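Long-range contacts in N-acetylneuraminic acid (Sialic acid) synthetase (Leptospira borgpetersenii serovar Hardjo-bovis, PDB 6NCS), which probably makes sialic acid or its 9-phosphate, as members of the NeuB family do, and holds a manganese ion at the mouth of its barrel: residues A32-H36 with G240-E244; I47-A51 with R95-I101; E122-S128 with L145-R151; I205-S211 with A225-H231; L218-A222 with E258-R263. One frame throughout, in Å; residues are numbered along the deposited sequence. Where two conformers were deposited one is given.

Overall arrangement
The five contacts sample a TIM barrel of eight parallel strands wrapped in helices. Contacts 3 and 4 each pair neighbouring strands of the barrel; their centres lie 13 Å apart, and they meet inside it through a salt bridge from K125 NZ to E229 OE2 (3.1 Å). Contact 4 supplies H210 and H231 to the manganese site. Contact 1 joins two loops beside that site, where D242 OD2 packs against H231 CE1 at 3.9 Å. Contacts 2 and 5 belong to the outer helical layer, their centres 23 Å apart. Contact 5 backs directly onto contact 4, with V221 CG2 packed 3.6 Å from I228 CG1, whereas contact 2 touches none of the other four.

Contact 1 (A32-H36 with G240-E244); sequences AGLNH and GIDWE
N35 and I241 carry this contact, with L34 as the apolar third partner. The N35 amide gives a hydrogen from ND2 to I241 O, 3.0 Å away, in a fairly straight bond (163° at the hydrogen). The acceptor lies in the plane of the amide, whereas the donor stands above the I241 carbonyl plane, 47° out of it. With CG anti to the backbone N (chi1 -178°), the side chain of N35 reaches across to the other loop. Water 3 accepts a second bond from ND2 and one from G240 N, while OD1 is engaged by T233, which leaves the amide little freedom to flip. In this TIM barrel, residues 32-36 run from the end of strand 27-33 into a loop through a type II' turn, and 240-244, after strand 227-231, makes a type II turn. The pair flanks the metal pocket, the D242 side chain being about 4 Å from that of the manganese ligand H231. Beside the amide, I241 CD1 lies 3.9 Å from L34 CB. Two further waters bridge the loops. Water 2 gives a hydrogen to L34 O and accepts one from I241 N; water 1 accepts from L34 N and donates to D242 OD2 at 2.8 Å.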
# COMPACT_ATOMS: atom_id res chain seq x y z
N ALA A 32 -21.89 6.50 10.56
CA ALA A 32 -23.20 7.08 10.31
C ALA A 32 -23.20 8.56 10.61
O ALA A 32 -23.94 9.32 9.97
CB ALA A 32 -24.27 6.38 11.15
N GLY A 33 -22.39 8.98 11.57
CA GLY A 33 -22.16 10.39 11.82
C GLY A 33 -23.46 11.09 12.16
O GLY A 33 -24.18 10.69 13.09
N LEU A 34 -23.77 12.14 11.39
CA LEU A 34 -25.00 12.90 11.55
C LEU A 34 -25.95 12.71 10.37
O LEU A 34 -26.95 13.42 10.27
CB LEU A 34 -24.67 14.38 11.72
CG LEU A 34 -23.81 14.69 12.95
CD1 LEU A 34 -23.72 16.18 13.19
CD2 LEU A 34 -24.38 13.99 14.17
N ASN A 35 -25.65 11.76 9.48
CA ASN A 35 -26.36 11.68 8.21
C ASN A 35 -27.82 11.27 8.38
O ASN A 35 -28.65 11.56 7.50
CB ASN A 35 -25.62 10.70 7.28
CG ASN A 35 -26.26 10.58 5.92
OD1 ASN A 35 -27.01 9.64 5.66
ND2 ASN A 35 -25.98 11.53 5.04
N HIS A 36 -28.19 10.67 9.51
CA HIS A 36 -29.59 10.34 9.78
C HIS A 36 -30.43 11.58 10.09
O HIS A 36 -31.66 11.49 10.08
CB HIS A 36 -29.67 9.37 10.95
CG HIS A 36 -28.87 9.81 12.14
ND1 HIS A 36 -29.25 10.88 12.92
CD2 HIS A 36 -27.69 9.38 12.63
CE1 HIS A 36 -28.35 11.06 13.88
NE2 HIS A 36 -27.39 10.17 13.72
N GLY A 240 -28.57 14.22 3.23
CA GLY A 240 -28.33 14.38 4.65
C GLY A 240 -26.92 14.90 4.92
O GLY A 240 -26.09 15.01 4.02
N ILE A 241 -26.66 15.21 6.19
CA ILE A 241 -25.37 15.78 6.56
C ILE A 241 -24.23 14.85 6.14
O ILE A 241 -24.29 13.63 6.36
CB ILE A 241 -25.32 16.08 8.07
CG1 ILE A 241 -26.34 17.16 8.44
CG2 ILE A 241 -23.92 16.50 8.49
CD1 ILE A 241 -26.45 17.38 9.95
N ASP A 242 -23.20 15.43 5.51
CA ASP A 242 -22.01 14.73 5.03
C ASP A 242 -22.30 13.76 3.90
O ASP A 242 -21.52 12.82 3.69
CB ASP A 242 -21.29 13.98 6.16
CG ASP A 242 -20.71 14.90 7.20
OD1 ASP A 242 -20.23 15.99 6.82
OD2 ASP A 242 -20.73 14.54 8.39
N TRP A 243 -23.40 13.95 3.17
CA TRP A 243 -23.75 13.00 2.12
C TRP A 243 -22.67 12.92 1.05
O TRP A 243 -22.44 11.85 0.48
CB TRP A 243 -25.10 13.37 1.48
CG TRP A 243 -25.08 14.66 0.69
CD1 TRP A 243 -25.40 15.90 1.15
CD2 TRP A 243 -24.70 14.83 -0.69
NE1 TRP A 243 -25.26 16.83 0.15
CE2 TRP A 243 -24.83 16.20 -0.99
CE3 TRP A 243 -24.27 13.96 -1.69
CZ2 TRP A 243 -24.55 16.72 -2.26
CZ3 TRP A 243 -23.99 14.48 -2.96
CH2 TRP A 243 -24.13 15.84 -3.23
N GLU A 244 -21.98 14.04 0.78
CA GLU A 244 -21.05 14.07 -0.35
C GLU A 244 -19.86 13.14 -0.13
O GLU A 244 -19.31 12.59 -1.09
CB GLU A 244 -20.56 15.49 -0.61
O HOH W 1 -22.30 12.33 9.01
O HOH W 2 -28.72 15.02 8.01
O HOH W 3 -28.09 11.40 2.89

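Contact 2 (I47-A51 with R95-I101); sequences IDEAA and RSQKKNI
Two neighbouring helices in the outer layer of the TIM barrel, 40-52 and 86-98, meet here, the second just where a Schellman motif ends it. In that motif I101 N returns to S96 O and N100 N to Q97 O, with N100 at positive phi as the C' residue. The turn delivers I101 against the first helix: its CD1 lies 3.8 Å from A50 CB, and its CG2 faces I47 CG2 and A51 CB. A51 CB also sits 3.5 Å from K99 O and 3.7 Å from K99 CB. I47 lays CG2 against R95 CG and CD1 beside the S96 hydroxyl, which is bonded to L92 O. Strand 57-62 lies beneath, with I58 touching I47, A50 and S96. On the outer side of the helix pair D48 heads a salt-bridge network. Bends at chi2 and chi3 fold the R95 chain back so that NH1 bonds D48 OD1 at 2.8 Å, on its syn side, while lying 2.9 Å from D48 OD2; carboxylate and guanidinium planes are only 18° apart. K99 approaches OD1 more loosely, NZ to D48 OD1 being 3.6 Å. Water 4 ties its ammonium to the helix backbone, accepting from K99 NZ and donating to D48 O, both at 2.8 Å.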
# COMPACT_ATOMS: atom_id res chain seq x y z
N ILE A 47 -28.37 0.94 10.47
CA ILE A 47 -27.78 -0.22 11.14
C ILE A 47 -28.07 -1.49 10.35
O ILE A 47 -27.17 -2.29 10.09
CB ILE A 47 -28.31 -0.34 12.58
CG1 ILE A 47 -27.87 0.84 13.45
CG2 ILE A 47 -27.85 -1.66 13.19
CD1 ILE A 47 -28.59 0.86 14.81
N ASP A 48 -29.35 -1.70 10.00
CA ASP A 48 -29.73 -2.90 9.25
C ASP A 48 -28.88 -3.05 7.99
O ASP A 48 -28.34 -4.13 7.71
CB ASP A 48 -31.20 -2.84 8.84
CG ASP A 48 -32.15 -2.84 10.03
OD1 ASP A 48 -31.73 -3.11 11.17
OD2 ASP A 48 -33.35 -2.55 9.80
N GLU A 49 -28.75 -1.98 7.21
CA GLU A 49 -28.09 -2.11 5.92
C GLU A 49 -26.57 -2.16 6.06
O GLU A 49 -25.89 -2.75 5.20
CB GLU A 49 -28.55 -0.99 4.99
CG GLU A 49 -30.06 -1.06 4.78
CD GLU A 49 -30.57 -0.27 3.59
OE1 GLU A 49 -29.79 0.00 2.66
OE2 GLU A 49 -31.77 0.07 3.58
N ALA A 50 -26.02 -1.56 7.12
CA ALA A 50 -24.59 -1.71 7.40
C ALA A 50 -24.26 -3.13 7.83
O ALA A 50 -23.20 -3.65 7.49
CB ALA A 50 -24.15 -0.73 8.49
N ALA A 51 -25.16 -3.76 8.59
CA ALA A 51 -24.93 -5.14 8.96
C ALA A 51 -25.03 -6.04 7.74
O ALA A 51 -24.23 -6.97 7.57
CB ALA A 51 -25.93 -5.57 10.04
N ARG A 95 -30.58 -2.65 18.44
CA ARG A 95 -30.70 -3.11 17.06
C ARG A 95 -29.37 -3.61 16.53
O ARG A 95 -29.32 -4.60 15.79
CB ARG A 95 -31.22 -1.98 16.17
CG ARG A 95 -31.24 -2.32 14.67
CD ARG A 95 -32.30 -3.36 14.33
NE ARG A 95 -33.63 -2.83 14.61
CZ ARG A 95 -34.34 -2.11 13.75
NH1 ARG A 95 -33.86 -1.85 12.54
NH2 ARG A 95 -35.53 -1.65 14.09
N SER A 96 -28.27 -2.94 16.90
CA SER A 96 -26.95 -3.38 16.47
C SER A 96 -26.64 -4.78 16.99
O SER A 96 -26.14 -5.64 16.25
CB SER A 96 -25.89 -2.38 16.91
OG SER A 96 -26.10 -1.11 16.29
N GLN A 97 -26.92 -5.04 18.27
CA GLN A 97 -26.67 -6.37 18.81
C GLN A 97 -27.51 -7.42 18.09
O GLN A 97 -27.02 -8.52 17.80
CB GLN A 97 -26.94 -6.39 20.31
CG GLN A 97 -26.10 -5.37 21.07
CD GLN A 97 -26.13 -5.57 22.57
OE1 GLN A 97 -26.04 -4.60 23.32
NE2 GLN A 97 -26.23 -6.81 23.01
N LYS A 98 -28.77 -7.09 17.80
CA LYS A 98 -29.66 -8.02 17.11
C LYS A 98 -29.15 -8.35 15.71
O LYS A 98 -29.32 -9.48 15.24
CB LYS A 98 -31.06 -7.41 17.03
CG LYS A 98 -32.07 -8.19 16.20
CD LYS A 98 -33.47 -7.62 16.39
CE LYS A 98 -34.42 -8.06 15.29
NZ LYS A 98 -34.47 -7.08 14.16
N LYS A 99 -28.52 -7.39 15.04
CA LYS A 99 -28.03 -7.57 13.68
C LYS A 99 -26.56 -7.98 13.63
O LYS A 99 -25.98 -8.04 12.54
CB LYS A 99 -28.25 -6.29 12.88
CG LYS A 99 -29.73 -5.95 12.63
CD LYS A 99 -30.48 -7.15 12.09
CE LYS A 99 -31.86 -6.76 11.58
NZ LYS A 99 -31.84 -6.51 10.10
N ASN A 100 -25.94 -8.24 14.79
CA ASN A 100 -24.56 -8.69 14.87
C ASN A 100 -23.59 -7.70 14.23
O ASN A 100 -22.71 -8.08 13.46
CB ASN A 100 -24.39 -10.08 14.24
CG ASN A 100 -25.20 -11.14 14.94
OD1 ASN A 100 -25.22 -11.21 16.17
ND2 ASN A 100 -25.89 -11.96 14.16
N ILE A 101 -23.76 -6.42 14.54
CA ILE A 101 -22.79 -5.41 14.16
C ILE A 101 -22.46 -4.62 15.42
O ILE A 101 -23.33 -4.45 16.28
CB ILE A 101 -23.30 -4.50 13.01
CG1 ILE A 101 -22.22 -3.51 12.57
CG2 ILE A 101 -24.59 -3.78 13.41
CD1 ILE A 101 -22.53 -2.79 11.25
O HOH W 4 -29.53 -6.50 8.59

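Contact 3 (E122-S128 with L145-R151); sequences EILKIAS and LIVILSR
K125 and I148 cross at about a right angle, K125 CD lying over I148 CG2 at 3.8 Å. K125 has CG anti to the backbone N (chi1 172°), and bends at chi2 and chi4 carry the chain onward past I148 to S150. On this same face, farther back along the strands, I123 slants across I146 and I148: CG1 meets I146 CD1 and CG2 meets I148 CD1, each at 3.9 Å. The strand residues on the other face, L124, I126, V147 and L149, are aliphatic. There I126 CG2 rests on L149 CD1 at 3.7 Å and its CG1 reaches V147 CG1, while L124 tucks CG against L145 CD1; L136 and L137 of helix 134-143 pack on I126. That helix connects the two strands, making a classic beta-alpha-beta unit of the TIM barrel, with the helix outside and the K125 face turned into the barrel. The parallel strands are stitched by five backbone bonds, from I146 N to E122 O through to S150 N to I126 O. The tightest, L124 N to I146 O, is 2.7 Å and nearly straight. Water 5 accepts from K125 NZ and bonds S150 OG in one of that serine's two conformers. Set between E229 and a citrate probably taken up from the crystallisation liquor, K125 NZ marks what is consistent with an anion-binding place, and the E229 carboxylate probably helps to position it.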
# COMPACT_ATOMS: atom_id res chain seq x y z
N GLU A 122 -18.20 -0.56 24.50
CA GLU A 122 -16.87 -1.06 24.81
C GLU A 122 -15.76 -0.32 24.08
O GLU A 122 -14.59 -0.52 24.42
CB GLU A 122 -16.77 -2.57 24.48
CG GLU A 122 -17.61 -3.46 25.41
CD GLU A 122 -17.20 -3.39 26.88
OE1 GLU A 122 -16.03 -3.05 27.17
OE2 GLU A 122 -18.05 -3.69 27.75
N ILE A 123 -16.10 0.51 23.10
CA ILE A 123 -15.14 1.29 22.32
C ILE A 123 -15.61 2.74 22.28
O ILE A 123 -16.80 3.00 22.10
CB ILE A 123 -15.01 0.77 20.87
CG1 ILE A 123 -14.64 -0.69 20.82
CG2 ILE A 123 -13.96 1.58 20.10
CD1 ILE A 123 -14.39 -1.17 19.39
N LEU A 124 -14.66 3.67 22.40
CA LEU A 124 -14.91 5.09 22.20
C LEU A 124 -14.11 5.58 21.01
O LEU A 124 -12.93 5.24 20.86
CB LEU A 124 -14.52 5.91 23.44
CG LEU A 124 -15.20 5.61 24.78
CD1 LEU A 124 -14.46 6.33 25.88
CD2 LEU A 124 -16.65 6.05 24.73
N LYS A 125 -14.73 6.40 20.16
CA LYS A 125 -14.00 7.13 19.13
C LYS A 125 -13.82 8.56 19.60
O LYS A 125 -14.75 9.16 20.13
CB LYS A 125 -14.77 7.11 17.81
CG LYS A 125 -14.19 8.01 16.73
CD LYS A 125 -12.92 7.44 16.17
CE LYS A 125 -12.18 8.48 15.33
NZ LYS A 125 -12.97 8.89 14.13
N ILE A 126 -12.62 9.12 19.39
CA ILE A 126 -12.37 10.53 19.65
C ILE A 126 -12.05 11.20 18.32
O ILE A 126 -11.14 10.77 17.61
CB ILE A 126 -11.22 10.75 20.65
CG1 ILE A 126 -11.55 10.09 22.00
CG2 ILE A 126 -10.97 12.24 20.84
CD1 ILE A 126 -12.74 10.69 22.70
N ALA A 127 -12.81 12.26 18.01
CA ALA A 127 -12.73 12.93 16.72
C ALA A 127 -11.40 13.66 16.56
O ALA A 127 -10.74 14.02 17.53
CB ALA A 127 -13.89 13.92 16.59
N SER A 128 -11.03 13.90 15.29
CA SER A 128 -9.77 14.59 15.01
C SER A 128 -9.72 15.95 15.69
O SER A 128 -8.68 16.33 16.26
CB SER A 128 -9.57 14.76 13.51
OG SER A 128 -9.40 13.51 12.86
N LEU A 145 -12.05 1.93 28.57
CA LEU A 145 -12.56 1.37 27.33
C LEU A 145 -11.51 1.44 26.23
O LEU A 145 -10.49 2.13 26.34
CB LEU A 145 -13.82 2.12 26.89
CG LEU A 145 -14.94 2.22 27.92
CD1 LEU A 145 -16.13 2.97 27.30
CD2 LEU A 145 -15.35 0.83 28.38
N ILE A 146 -11.77 0.70 25.15
CA ILE A 146 -10.94 0.80 23.95
C ILE A 146 -11.16 2.17 23.35
O ILE A 146 -12.30 2.64 23.23
CB ILE A 146 -11.32 -0.29 22.94
CG1 ILE A 146 -11.14 -1.69 23.55
CG2 ILE A 146 -10.52 -0.12 21.63
CD1 ILE A 146 -11.94 -2.74 22.79
N VAL A 147 -10.07 2.83 22.95
CA VAL A 147 -10.16 4.19 22.42
C VAL A 147 -9.56 4.20 21.02
O VAL A 147 -8.43 3.75 20.83
CB VAL A 147 -9.42 5.21 23.30
CG1 VAL A 147 -9.53 6.60 22.66
CG2 VAL A 147 -10.00 5.22 24.71
N ILE A 148 -10.33 4.70 20.06
CA ILE A 148 -9.85 4.98 18.72
C ILE A 148 -9.75 6.49 18.58
O ILE A 148 -10.75 7.19 18.75
CB ILE A 148 -10.78 4.40 17.65
CG1 ILE A 148 -10.98 2.89 17.84
CG2 ILE A 148 -10.20 4.72 16.28
CD1 ILE A 148 -11.98 2.28 16.84
N LEU A 149 -8.55 6.99 18.30
CA LEU A 149 -8.30 8.42 18.10
C LEU A 149 -7.90 8.65 16.65
O LEU A 149 -7.08 7.91 16.12
CB LEU A 149 -7.18 8.89 19.03
CG LEU A 149 -6.68 10.34 18.88
CD1 LEU A 149 -7.77 11.34 19.30
CD2 LEU A 149 -5.41 10.53 19.70
N SER A 150 -8.50 9.65 16.02
CA SER A 150 -8.08 10.11 14.70
C SER A 150 -7.20 11.34 14.84
O SER A 150 -7.40 12.16 15.74
CB SER A 150 -9.29 10.45 13.82
OG SER A 150 -9.93 9.29 13.35
N ARG A 151 -6.21 11.48 13.94
CA ARG A 151 -5.21 12.54 14.08
C ARG A 151 -5.29 13.60 12.99
O ARG A 151 -4.30 14.30 12.76
CB ARG A 151 -3.78 11.96 14.16
CG ARG A 151 -3.33 10.94 13.08
CD ARG A 151 -3.15 11.56 11.68
NE ARG A 151 -2.34 12.78 11.67
CZ ARG A 151 -1.36 13.02 10.80
NH1 ARG A 151 -1.08 12.12 9.87
NH2 ARG A 151 -0.67 14.15 10.85
O HOH W 5 -12.00 10.45 11.89

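Contact 4 (I205-S211 with A225-H231); sequences IGYSDHS and AEIIEKH. With MN (manganese (II) ion), chain C.
D209 OD2 is gripped by S211 OG at 2.6 Å, on its syn lone pair, and by K230 NZ at 3.0 Å, nearly along the C-O axis in a salt bridge. The other oxygen, OD1, takes the Y207 hydroxyl on its anti lone pair, so both ends of the carboxylate are fixed. K230 runs alongside D209, pointing the same way, and its ammonium has G213 O as a further partner. These residues sit on adjacent parallel strands of the TIM barrel, joined through helix 215-222 as a beta-alpha-beta unit; E229 N bonds Y207 O, and D209 N bonds E229 O. At the C-terminal end of the pair, H210, just after its strand, and H231, the last residue of its own, turn NE2 to one manganese ion, at 2.1 and 2.2 Å. Their rings meet rim to rim, planes 56° apart. Water 8 is a third ligand, and three atoms from outside the two segments complete a six-coordinate site. This water apparently donates to E229 OE1, though at 2.5 Å the detail is doubtful; E229 OE2 has K125 as partner.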
# COMPACT_ATOMS: atom_id res chain seq x y z
N ILE A 205 -2.63 0.78 13.73
CA ILE A 205 -2.80 2.02 12.99
C ILE A 205 -3.79 1.77 11.86
O ILE A 205 -3.70 0.76 11.16
CB ILE A 205 -1.46 2.52 12.40
CG1 ILE A 205 -0.39 2.63 13.50
CG2 ILE A 205 -1.66 3.86 11.69
CD1 ILE A 205 -0.77 3.60 14.59
N GLY A 206 -4.72 2.70 11.68
CA GLY A 206 -5.63 2.59 10.56
C GLY A 206 -5.82 3.91 9.84
O GLY A 206 -4.95 4.78 9.88
N TYR A 207 -6.98 4.08 9.22
CA TYR A 207 -7.22 5.23 8.36
C TYR A 207 -8.69 5.59 8.39
O TYR A 207 -9.55 4.71 8.24
CB TYR A 207 -6.78 4.93 6.91
CG TYR A 207 -7.16 6.03 5.94
CD1 TYR A 207 -6.58 7.30 6.04
CD2 TYR A 207 -8.14 5.83 4.98
CE1 TYR A 207 -6.95 8.32 5.18
CE2 TYR A 207 -8.50 6.84 4.11
CZ TYR A 207 -7.91 8.08 4.23
OH TYR A 207 -8.29 9.10 3.38
N SER A 208 -8.98 6.88 8.58
CA SER A 208 -10.34 7.41 8.51
C SER A 208 -10.48 8.28 7.26
O SER A 208 -9.70 9.21 7.07
CB SER A 208 -10.67 8.22 9.77
OG SER A 208 -11.99 8.70 9.71
N ASP A 209 -11.46 7.97 6.42
CA ASP A 209 -11.57 8.60 5.11
C ASP A 209 -12.58 9.74 5.09
O ASP A 209 -13.66 9.65 5.70
CB ASP A 209 -11.97 7.59 4.03
CG ASP A 209 -11.86 8.18 2.63
OD1 ASP A 209 -10.74 8.52 2.22
OD2 ASP A 209 -12.90 8.31 1.96
N HIS A 210 -12.25 10.79 4.34
CA HIS A 210 -13.18 11.88 4.06
C HIS A 210 -13.19 12.22 2.57
O HIS A 210 -13.47 13.35 2.17
CB HIS A 210 -12.85 13.10 4.91
CG HIS A 210 -13.03 12.84 6.37
ND1 HIS A 210 -12.00 12.46 7.20
CD2 HIS A 210 -14.15 12.81 7.13
CE1 HIS A 210 -12.47 12.25 8.42
NE2 HIS A 210 -13.77 12.46 8.41
N SER A 211 -12.89 11.22 1.74
CA SER A 211 -12.96 11.37 0.30
C SER A 211 -14.36 11.03 -0.22
O SER A 211 -15.21 10.52 0.51
CB SER A 211 -11.95 10.46 -0.38
OG SER A 211 -12.47 9.14 -0.44
N ALA A 225 -3.10 0.06 6.48
CA ALA A 225 -4.15 0.33 7.46
C ALA A 225 -4.76 -0.95 8.00
O ALA A 225 -5.07 -1.88 7.25
CB ALA A 225 -5.23 1.20 6.83
N GLU A 226 -4.95 -1.00 9.32
CA GLU A 226 -5.54 -2.15 10.00
C GLU A 226 -6.98 -1.89 10.43
O GLU A 226 -7.66 -2.81 10.88
CB GLU A 226 -4.68 -2.53 11.21
CG GLU A 226 -3.19 -2.60 10.86
CD GLU A 226 -2.31 -2.90 12.06
OE1 GLU A 226 -1.60 -1.98 12.53
OE2 GLU A 226 -2.35 -4.05 12.53
N ILE A 227 -7.43 -0.65 10.31
CA ILE A 227 -8.79 -0.23 10.59
C ILE A 227 -9.15 0.76 9.50
O ILE A 227 -8.29 1.55 9.09
CB ILE A 227 -8.92 0.44 11.98
CG1 ILE A 227 -8.46 -0.49 13.10
CG2 ILE A 227 -10.36 0.91 12.23
CD1 ILE A 227 -6.95 -0.38 13.44
N ILE A 228 -10.38 0.70 9.00
CA ILE A 228 -10.87 1.66 8.02
C ILE A 228 -12.16 2.25 8.55
O ILE A 228 -13.08 1.50 8.92
CB ILE A 228 -11.10 1.04 6.63
CG1 ILE A 228 -9.77 0.61 6.00
CG2 ILE A 228 -11.84 2.02 5.73
CD1 ILE A 228 -8.91 1.80 5.52
N GLU A 229 -12.25 3.58 8.56
CA GLU A 229 -13.48 4.28 8.88
C GLU A 229 -13.92 5.04 7.63
O GLU A 229 -13.10 5.70 6.99
CB GLU A 229 -13.28 5.24 10.06
CG GLU A 229 -14.55 5.93 10.49
CD GLU A 229 -14.33 6.86 11.68
OE1 GLU A 229 -14.47 8.09 11.51
OE2 GLU A 229 -14.00 6.36 12.77
N LYS A 230 -15.20 4.92 7.29
CA LYS A 230 -15.74 5.55 6.08
C LYS A 230 -17.12 6.09 6.39
O LYS A 230 -17.95 5.37 6.95
CB LYS A 230 -15.80 4.53 4.93
CG LYS A 230 -16.49 5.01 3.66
CD LYS A 230 -15.67 6.05 2.91
CE LYS A 230 -16.53 6.76 1.86
NZ LYS A 230 -15.77 7.87 1.19
N HIS A 231 -17.37 7.36 6.06
CA HIS A 231 -18.70 7.90 6.28
C HIS A 231 -19.72 7.14 5.44
O HIS A 231 -19.41 6.63 4.36
CB HIS A 231 -18.76 9.39 5.95
CG HIS A 231 -18.12 10.26 6.98
ND1 HIS A 231 -18.84 11.14 7.76
CD2 HIS A 231 -16.83 10.38 7.37
CE1 HIS A 231 -18.02 11.77 8.58
NE2 HIS A 231 -16.79 11.33 8.37
MN MN C . -15.27 11.96 9.85
O HOH W 6 -14.43 8.46 7.96
O HOH W 7 -15.94 9.12 4.05
O HOH W 8 -14.94 10.04 10.06

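Contact 5 (L218-A222 with E258-R263); sequences LLAVA and ETERIR
The R263 guanidinium has water 9 at its edge, in plane, and through it reaches the other helix: the water accepts from R263 NE at 3.1 Å and donates to V221 O at 2.7 Å. The R261 guanidinium carries the E258 carboxylate at its edge, gripped side-on by NE and NH2, one to each oxygen; it also makes salt bridges to E215 and E186 of the second subunit. Beside these polar groups, E258 CB packs on L218 CD2 at 3.6 Å. I262 fills the centre: with CG2 anti to the backbone N and CG1 beside it (chi1 -68°), CD1 reaches L218 CB at 3.8 Å and CG2 meets V221 CG1 at 3.9 Å. V221 crosses T259 at about a right angle, methyl to methyl. Helices 215-222 and 249-266 of the barrel's outer layer run nearly parallel, their local axes 24° apart. Lacking a direct hydrogen bond, the two segments are joined by aliphatic packing and one water bridge; R261 links its helix to the second subunit, while R263 also bonds N24 O.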
# COMPACT_ATOMS: atom_id res chain seq x y z
N LEU A 218 -9.24 1.93 0.14
CA LEU A 218 -8.65 0.67 -0.32
C LEU A 218 -7.14 0.81 -0.49
O LEU A 218 -6.38 -0.09 -0.11
CB LEU A 218 -9.30 0.22 -1.63
CG LEU A 218 -10.77 -0.18 -1.41
CD1 LEU A 218 -11.43 -0.46 -2.74
CD2 LEU A 218 -10.82 -1.42 -0.53
N LEU A 219 -6.69 1.91 -1.09
CA LEU A 219 -5.26 2.17 -1.15
C LEU A 219 -4.67 2.25 0.26
O LEU A 219 -3.53 1.83 0.48
CB LEU A 219 -4.97 3.44 -1.95
CG LEU A 219 -5.25 3.34 -3.45
CD1 LEU A 219 -5.17 4.68 -4.12
CD2 LEU A 219 -4.28 2.35 -4.09
N ALA A 220 -5.44 2.77 1.22
CA ALA A 220 -4.92 2.85 2.58
C ALA A 220 -4.70 1.46 3.17
O ALA A 220 -3.70 1.24 3.87
CB ALA A 220 -5.88 3.65 3.47
N VAL A 221 -5.59 0.51 2.86
CA VAL A 221 -5.36 -0.89 3.25
C VAL A 221 -4.08 -1.41 2.63
O VAL A 221 -3.27 -2.05 3.31
CB VAL A 221 -6.57 -1.76 2.86
CG1 VAL A 221 -6.26 -3.23 3.10
CG2 VAL A 221 -7.81 -1.35 3.64
N ALA A 222 -3.87 -1.17 1.33
CA ALA A 222 -2.62 -1.62 0.72
C ALA A 222 -1.40 -0.96 1.35
O ALA A 222 -0.32 -1.55 1.40
CB ALA A 222 -2.63 -1.36 -0.79
N GLU A 258 -13.52 -5.75 -1.04
CA GLU A 258 -12.25 -5.38 -1.65
C GLU A 258 -11.15 -5.27 -0.61
O GLU A 258 -10.00 -5.61 -0.90
CB GLU A 258 -12.41 -4.08 -2.43
CG GLU A 258 -13.16 -4.27 -3.76
CD GLU A 258 -12.35 -5.05 -4.79
OE1 GLU A 258 -11.54 -4.44 -5.52
OE2 GLU A 258 -12.52 -6.28 -4.88
N THR A 259 -11.48 -4.85 0.61
CA THR A 259 -10.48 -4.86 1.67
C THR A 259 -9.98 -6.28 1.94
O THR A 259 -8.77 -6.50 2.09
CB THR A 259 -11.06 -4.26 2.95
OG1 THR A 259 -11.28 -2.86 2.75
CG2 THR A 259 -10.09 -4.44 4.09
N GLU A 260 -10.90 -7.24 1.99
CA GLU A 260 -10.50 -8.63 2.20
C GLU A 260 -9.62 -9.11 1.06
O GLU A 260 -8.62 -9.80 1.28
CB GLU A 260 -11.75 -9.50 2.37
CG GLU A 260 -12.49 -9.23 3.68
CD GLU A 260 -13.95 -9.73 3.72
OE1 GLU A 260 -14.55 -10.04 2.66
OE2 GLU A 260 -14.50 -9.79 4.84
N ARG A 261 -9.96 -8.72 -0.17
CA ARG A 261 -9.17 -9.15 -1.31
C ARG A 261 -7.78 -8.56 -1.28
O ARG A 261 -6.79 -9.26 -1.54
CB ARG A 261 -9.90 -8.79 -2.61
CG ARG A 261 -9.20 -9.29 -3.86
CD ARG A 261 -10.06 -9.07 -5.10
NE ARG A 261 -10.10 -7.66 -5.48
CZ ARG A 261 -9.20 -7.08 -6.27
NH1 ARG A 261 -8.20 -7.80 -6.77
NH2 ARG A 261 -9.30 -5.79 -6.57
N ILE A 262 -7.66 -7.26 -0.95
CA ILE A 262 -6.33 -6.64 -0.87
C ILE A 262 -5.53 -7.25 0.28
O ILE A 262 -4.32 -7.47 0.16
CB ILE A 262 -6.46 -5.11 -0.73
CG1 ILE A 262 -7.00 -4.52 -2.03
CG2 ILE A 262 -5.12 -4.47 -0.39
CD1 ILE A 262 -7.47 -3.05 -1.91
N ARG A 263 -6.18 -7.57 1.40
CA ARG A 263 -5.46 -8.22 2.49
C ARG A 263 -4.87 -9.55 2.03
O ARG A 263 -3.75 -9.90 2.41
CB ARG A 263 -6.35 -8.43 3.70
CG ARG A 263 -6.14 -7.38 4.79
CD ARG A 263 -4.68 -7.34 5.22
NE ARG A 263 -4.41 -6.36 6.28
CZ ARG A 263 -4.60 -6.57 7.58
NH1 ARG A 263 -5.10 -7.73 8.01
NH2 ARG A 263 -4.30 -5.62 8.45
O HOH W 9 -3.52 -3.44 5.61